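Side-chain contacts in serpin-ZX (Arabidopsis thaliana, PDB 3LE2), which inhibits target proteases such as metacaspase-9 by cleavage of its reactive centre loop and covalent trapping, and limits RD21A activity to control programmed cell death: residues 73-78 / 118-123; 100-103 / 107-110. All coordinates share one frame; numbering follows the deposited sequence.

Contact 1. Residues 73-78 / 118-123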
loop_
_atom_site.group_PDB
_atom_site.type_symbol
_atom_site.label_atom_id
_atom_site.label_comp_id
_atom_site.label_asym_id
_atom_site.label_seq_id
_atom_site.Cartn_x
_atom_site.Cartn_y
_atom_site.Cartn_z
ATOM N N SER A 73 -16.824 10.748 -0.541
ATOM C CA SER A 73 -16.329 11.664 -1.557
ATOM C C SER A 73 -14.828 11.576 -1.741
ATOM O O SER A 73 -14.334 11.617 -2.865
ATOM C CB SER A 73 -16.671 13.114 -1.174
ATOM O OG SER A 73 -18.050 13.266 -0.912
ATOM N N PHE A 74 -14.099 11.519 -0.632
ATOM C CA PHE A 74 -12.647 11.423 -0.692
ATOM C C PHE A 74 -12.297 10.179 -1.503
ATOM O O PHE A 74 -11.375 10.183 -2.317
ATOM C CB PHE A 74 -12.058 11.361 0.720
ATOM C CG PHE A 74 -10.584 11.054 0.760
ATOM C CD1 PHE A 74 -9.658 11.976 0.321
ATOM C CD2 PHE A 74 -10.127 9.849 1.265
ATOM C CE1 PHE A 74 -8.301 11.700 0.375
ATOM C CE2 PHE A 74 -8.776 9.566 1.315
ATOM C CZ PHE A 74 -7.859 10.492 0.871
ATOM N N SER A 75 -13.069 9.122 -1.305
ATOM C CA SER A 75 -12.848 7.900 -2.053
ATOM C C SER A 75 -13.090 8.096 -3.552
ATOM O O SER A 75 -12.194 7.866 -4.366
ATOM C CB SER A 75 -13.733 6.784 -1.513
ATOM O OG SER A 75 -13.254 5.533 -1.964
ATOM N N SER A 76 -14.290 8.542 -3.916
ATOM C CA SER A 76 -14.659 8.623 -5.331
ATOM C C SER A 76 -13.973 9.752 -6.092
ATOM O O SER A 76 -13.708 9.632 -7.292
ATOM C CB SER A 76 -16.175 8.738 -5.489
ATOM O OG SER A 76 -16.671 9.843 -4.760
ATOM N N GLU A 77 -13.696 10.853 -5.402
ATOM C CA GLU A 77 -13.106 12.014 -6.059
ATOM C C GLU A 77 -11.586 11.902 -6.118
ATOM O O GLU A 77 -10.970 12.233 -7.131
ATOM C CB GLU A 77 -13.502 13.313 -5.348
ATOM C CG GLU A 77 -14.999 13.499 -5.129
ATOM C CD GLU A 77 -15.813 13.164 -6.365
ATOM O OE1 GLU A 77 -15.626 13.836 -7.402
ATOM O OE2 GLU A 77 -16.635 12.222 -6.304
ATOM N N ILE A 78 -10.982 11.438 -5.028
ATOM C CA ILE A 78 -9.525 11.413 -4.925
ATOM C C ILE A 78 -8.918 10.011 -5.046
ATOM O O ILE A 78 -8.146 9.748 -5.964
ATOM C CB ILE A 78 -9.032 12.110 -3.629
ATOM C CG1 ILE A 78 -9.638 13.517 -3.516
ATOM C CG2 ILE A 78 -7.511 12.186 -3.612
ATOM C CD1 ILE A 78 -9.245 14.470 -4.659
ATOM N N ASP A 118 -21.393 2.933 -6.643
ATOM C CA ASP A 118 -21.209 4.298 -7.146
ATOM C C ASP A 118 -19.967 5.019 -6.611
ATOM O O ASP A 118 -19.129 5.509 -7.381
ATOM C CB ASP A 118 -22.451 5.139 -6.843
ATOM C CG ASP A 118 -23.690 4.629 -7.552
ATOM O OD1 ASP A 118 -23.587 4.211 -8.731
ATOM O OD2 ASP A 118 -24.774 4.658 -6.928
ATOM N N SER A 119 -19.861 5.113 -5.293
ATOM C CA SER A 119 -18.721 5.804 -4.701
ATOM C C SER A 119 -17.462 4.934 -4.698
ATOM O O SER A 119 -16.350 5.444 -4.592
ATOM C CB SER A 119 -19.048 6.263 -3.276
ATOM O OG SER A 119 -20.139 7.173 -3.249
ATOM N N TYR A 120 -17.633 3.623 -4.835
ATOM C CA TYR A 120 -16.537 2.704 -4.555
ATOM C C TYR A 120 -16.214 1.737 -5.684
ATOM O O TYR A 120 -15.142 1.132 -5.689
ATOM C CB TYR A 120 -16.814 1.935 -3.259
ATOM C CG TYR A 120 -16.825 2.818 -2.036
ATOM C CD1 TYR A 120 -15.644 3.236 -1.453
ATOM C CD2 TYR A 120 -18.017 3.240 -1.473
ATOM C CE1 TYR A 120 -15.648 4.047 -0.341
ATOM C CE2 TYR A 120 -18.033 4.038 -0.367
ATOM C CZ TYR A 120 -16.845 4.449 0.196
ATOM O OH TYR A 120 -16.847 5.264 1.302
ATOM N N LYS A 121 -17.132 1.599 -6.638
ATOM C CA LYS A 121 -16.955 0.646 -7.728
ATOM C C LYS A 121 -16.651 -0.734 -7.156
ATOM O O LYS A 121 -15.745 -1.437 -7.608
ATOM C CB LYS A 121 -15.852 1.116 -8.675
ATOM C CG LYS A 121 -16.169 2.470 -9.295
ATOM C CD LYS A 121 -15.077 2.956 -10.228
ATOM C CE LYS A 121 -15.015 4.482 -10.232
ATOM N NZ LYS A 121 -16.374 5.101 -10.182
ATOM N N ALA A 122 -17.440 -1.108 -6.154
ATOM C CA ALA A 122 -17.192 -2.293 -5.356
ATOM C C ALA A 122 -18.362 -3.250 -5.486
ATOM O O ALA A 122 -19.517 -2.840 -5.413
ATOM C CB ALA A 122 -16.980 -1.901 -3.892
ATOM N N ALA A 123 -18.060 -4.523 -5.699
ATOM C CA ALA A 123 -19.092 -5.541 -5.836
ATOM C C ALA A 123 -19.647 -5.890 -4.470
ATOM O O ALA A 123 -18.976 -5.727 -3.465
ATOM C CB ALA A 123 -18.516 -6.783 -6.490
#

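Contact 2. Residues 100-103 / 107-110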
loop_
_atom_site.group_PDB
_atom_site.type_symbol
_atom_site.label_atom_id
_atom_site.label_comp_id
_atom_site.label_asym_id
_atom_site.label_seq_id
_atom_site.Cartn_x
_atom_site.Cartn_y
_atom_site.Cartn_z
ATOM N N ALA A 100 -17.398 -7.180 -1.409
ATOM C CA ALA A 100 -17.910 -7.676 -0.143
ATOM C C ALA A 100 -18.827 -8.878 -0.365
ATOM O O ALA A 100 -19.632 -8.900 -1.286
ATOM C CB ALA A 100 -18.662 -6.569 0.583
ATOM N N TRP A 101 -18.691 -9.878 0.490
ATOM C CA TRP A 101 -19.548 -11.051 0.445
ATOM C C TRP A 101 -20.151 -11.267 1.819
ATOM O O TRP A 101 -19.474 -11.148 2.840
ATOM C CB TRP A 101 -18.747 -12.302 0.049
ATOM C CG TRP A 101 -18.482 -12.459 -1.441
ATOM C CD1 TRP A 101 -19.118 -13.313 -2.309
ATOM C CD2 TRP A 101 -17.513 -11.745 -2.226
ATOM N NE1 TRP A 101 -18.605 -13.170 -3.581
ATOM C CE2 TRP A 101 -17.616 -12.220 -3.554
ATOM C CE3 TRP A 101 -16.563 -10.756 -1.931
ATOM C CZ2 TRP A 101 -16.807 -11.740 -4.582
ATOM C CZ3 TRP A 101 -15.767 -10.281 -2.950
ATOM C CH2 TRP A 101 -15.897 -10.770 -4.262
ATOM N N ILE A 102 -21.420 -11.622 1.845
ATOM C CA ILE A 102 -22.089 -11.864 3.111
ATOM C C ILE A 102 -22.763 -13.230 3.077
ATOM O O ILE A 102 -23.200 -13.684 2.013
ATOM C CB ILE A 102 -23.124 -10.745 3.377
ATOM C CG1 ILE A 102 -23.395 -10.607 4.868
ATOM C CG2 ILE A 102 -24.407 -10.976 2.567
ATOM C CD1 ILE A 102 -24.004 -9.292 5.219
ATOM N N ASP A 103 -22.847 -13.911 4.215
ATOM C CA ASP A 103 -23.564 -15.179 4.203
ATOM C C ASP A 103 -24.989 -14.969 3.712
ATOM O O ASP A 103 -25.670 -14.038 4.153
ATOM C CB ASP A 103 -23.598 -15.862 5.561
ATOM C CG ASP A 103 -24.167 -17.262 5.462
ATOM O OD1 ASP A 103 -23.635 -18.034 4.640
ATOM O OD2 ASP A 103 -25.154 -17.579 6.161
ATOM N N SER A 107 -28.732 -10.251 3.631
ATOM C CA SER A 107 -28.831 -9.507 2.389
ATOM C C SER A 107 -28.551 -8.039 2.687
ATOM O O SER A 107 -28.948 -7.528 3.732
ATOM C CB SER A 107 -30.214 -9.697 1.757
ATOM O OG SER A 107 -31.212 -9.829 2.751
ATOM N N PHE A 108 -27.842 -7.375 1.781
ATOM C CA PHE A 108 -27.500 -5.974 1.958
ATOM C C PHE A 108 -28.727 -5.145 1.669
ATOM O O PHE A 108 -29.564 -5.549 0.868
ATOM C CB PHE A 108 -26.377 -5.560 1.000
ATOM C CG PHE A 108 -25.100 -6.326 1.189
ATOM C CD1 PHE A 108 -24.302 -6.110 2.302
ATOM C CD2 PHE A 108 -24.691 -7.261 0.251
ATOM C CE1 PHE A 108 -23.113 -6.825 2.482
ATOM C CE2 PHE A 108 -23.506 -7.980 0.422
ATOM C CZ PHE A 108 -22.715 -7.762 1.538
ATOM N N LYS A 109 -28.843 -3.998 2.330
ATOM C CA LYS A 109 -29.851 -3.020 1.958
ATOM C C LYS A 109 -29.548 -2.618 0.537
ATOM O O LYS A 109 -28.416 -2.258 0.231
ATOM C CB LYS A 109 -29.776 -1.776 2.844
ATOM C CG LYS A 109 -30.389 -1.944 4.214
ATOM C CD LYS A 109 -30.500 -0.613 4.950
ATOM C CE LYS A 109 -31.101 -0.807 6.344
ATOM N NZ LYS A 109 -31.384 0.485 7.032
ATOM N N PRO A 110 -30.557 -2.674 -0.340
ATOM C CA PRO A 110 -30.377 -2.272 -1.738
ATOM C C PRO A 110 -29.596 -0.973 -1.841
ATOM O O PRO A 110 -28.730 -0.840 -2.708
ATOM C CB PRO A 110 -31.809 -2.062 -2.219
ATOM C CG PRO A 110 -32.598 -3.035 -1.413
ATOM C CD PRO A 110 -31.943 -3.081 -0.053
#

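Contact 1. Residues 73-78 / 118-123
The first torsions of S75 and Y120 bring the two side chains together. S75 turns OG to the side opposite its own backbone N (chi1 -163°). The Y120 ring swings to the side opposite its carbonyl carbon (chi1 -66°), and its far part reaches back toward helix 68-83. S75 OG then lies 3.3 Å from Y120 CE1, obliquely to the ring. This is a van der Waals contact and not a hydrogen bond. S75 CB adds to it at 3.5 Å from the same CE1.

One residue further on, S76 meets S119. The touch is between a side-chain carbon and a backbone oxygen, with S76 CB 3.4 Å from S119 O. The two CB atoms, of S76 and S119, are 4.4 Å apart. Both side chains are small, and the backbones come close: S76 CA and S119 CA are 5.0 Å apart. S76 OG is turned back to its own helix. The polar end of Y120 is held by N72: the hydrogen bond between Y120 OH and N72 OD1 fixes the outer end of the phenol at helix 68-83.

The contact lies away from the reactive centre loop. It joins the middle of helix 68-83 to the chain where helix 110-119 gives way to the turn before strand 123-127. V42, S45 and I46 of helix 37-49 pack on Y120, and V42 also touches S75. After Y120 the chain turns into strand 123-127, which runs parallel to strand 93-103.

Contact 2. Residues 100-103 / 107-110
F108 and I102 meet side chain to side chain across this contact. The second segment starts at S107, whose CA is 7.2 Å from I102 CA. The S107 side chain points away from strand 93-103, and its OG is hydrogen-bonded to E314 OE1.

F108 follows and carries the contact. Its ring lies on the side opposite its carbonyl carbon (chi1 -60°) and reaches back to the strand, where I102 comes to meet it from the opposite direction. F108 CZ presses against the branch point of I102, 3.5 Å from CB. The two arms of I102 then spread over different parts of the ring. CG2 sits over one face in a CH-pi contact, 4.1 Å from the centroid of the F108 ring and 28° off its normal. The other arm is extended (chi2 161°) and brings I102 CD1 to 3.8 Å from F108 CE1. A100, two residues earlier on the strand, adds its methyl obliquely, with CB 4.3 Å from F108 CZ. Between them, the carbonyl carbon of W101 lies near the ring plane at the edge. The ring tip is thus received by A100 and I102, whose side chains point the same way, and by the backbone that joins them.

F108 stands directly before K109, the N-cap residue of helix 110-119, so its ring meets the strand just ahead of that helix.

This is an apolar contact between a strand of the serpin sheet A and the loop that follows it. L167 of strand 167-176 touches both I102 and F108. S124 of strand 123-127 also touches F108, as does M312 from a loop. The other side of the strand belongs to W101, which packs against helix 129-147 and meets W143 edge-to-face.

How the contacts relate
After the N-terminal helices, the chain enters helix 68-83, which gives the first half of contact 1. It then enters strand 93-103, whose end gives the first half of contact 2. Three residues later, contact 2 closes a short loop at the start of helix 110-119. That helix leads back to residues 118-123, where contact 1 closes a much longer loop. Contact 2 is therefore nested inside contact 1. Contact 1 joins helix 68-83 to the end of helix 110-119 and the turn after it. Contact 2 joins strand 93-103 to the loop before that helix. A123 O, 3.0 Å from A100 N in a probable hydrogen bond, links parallel strands 93-103 and 123-127.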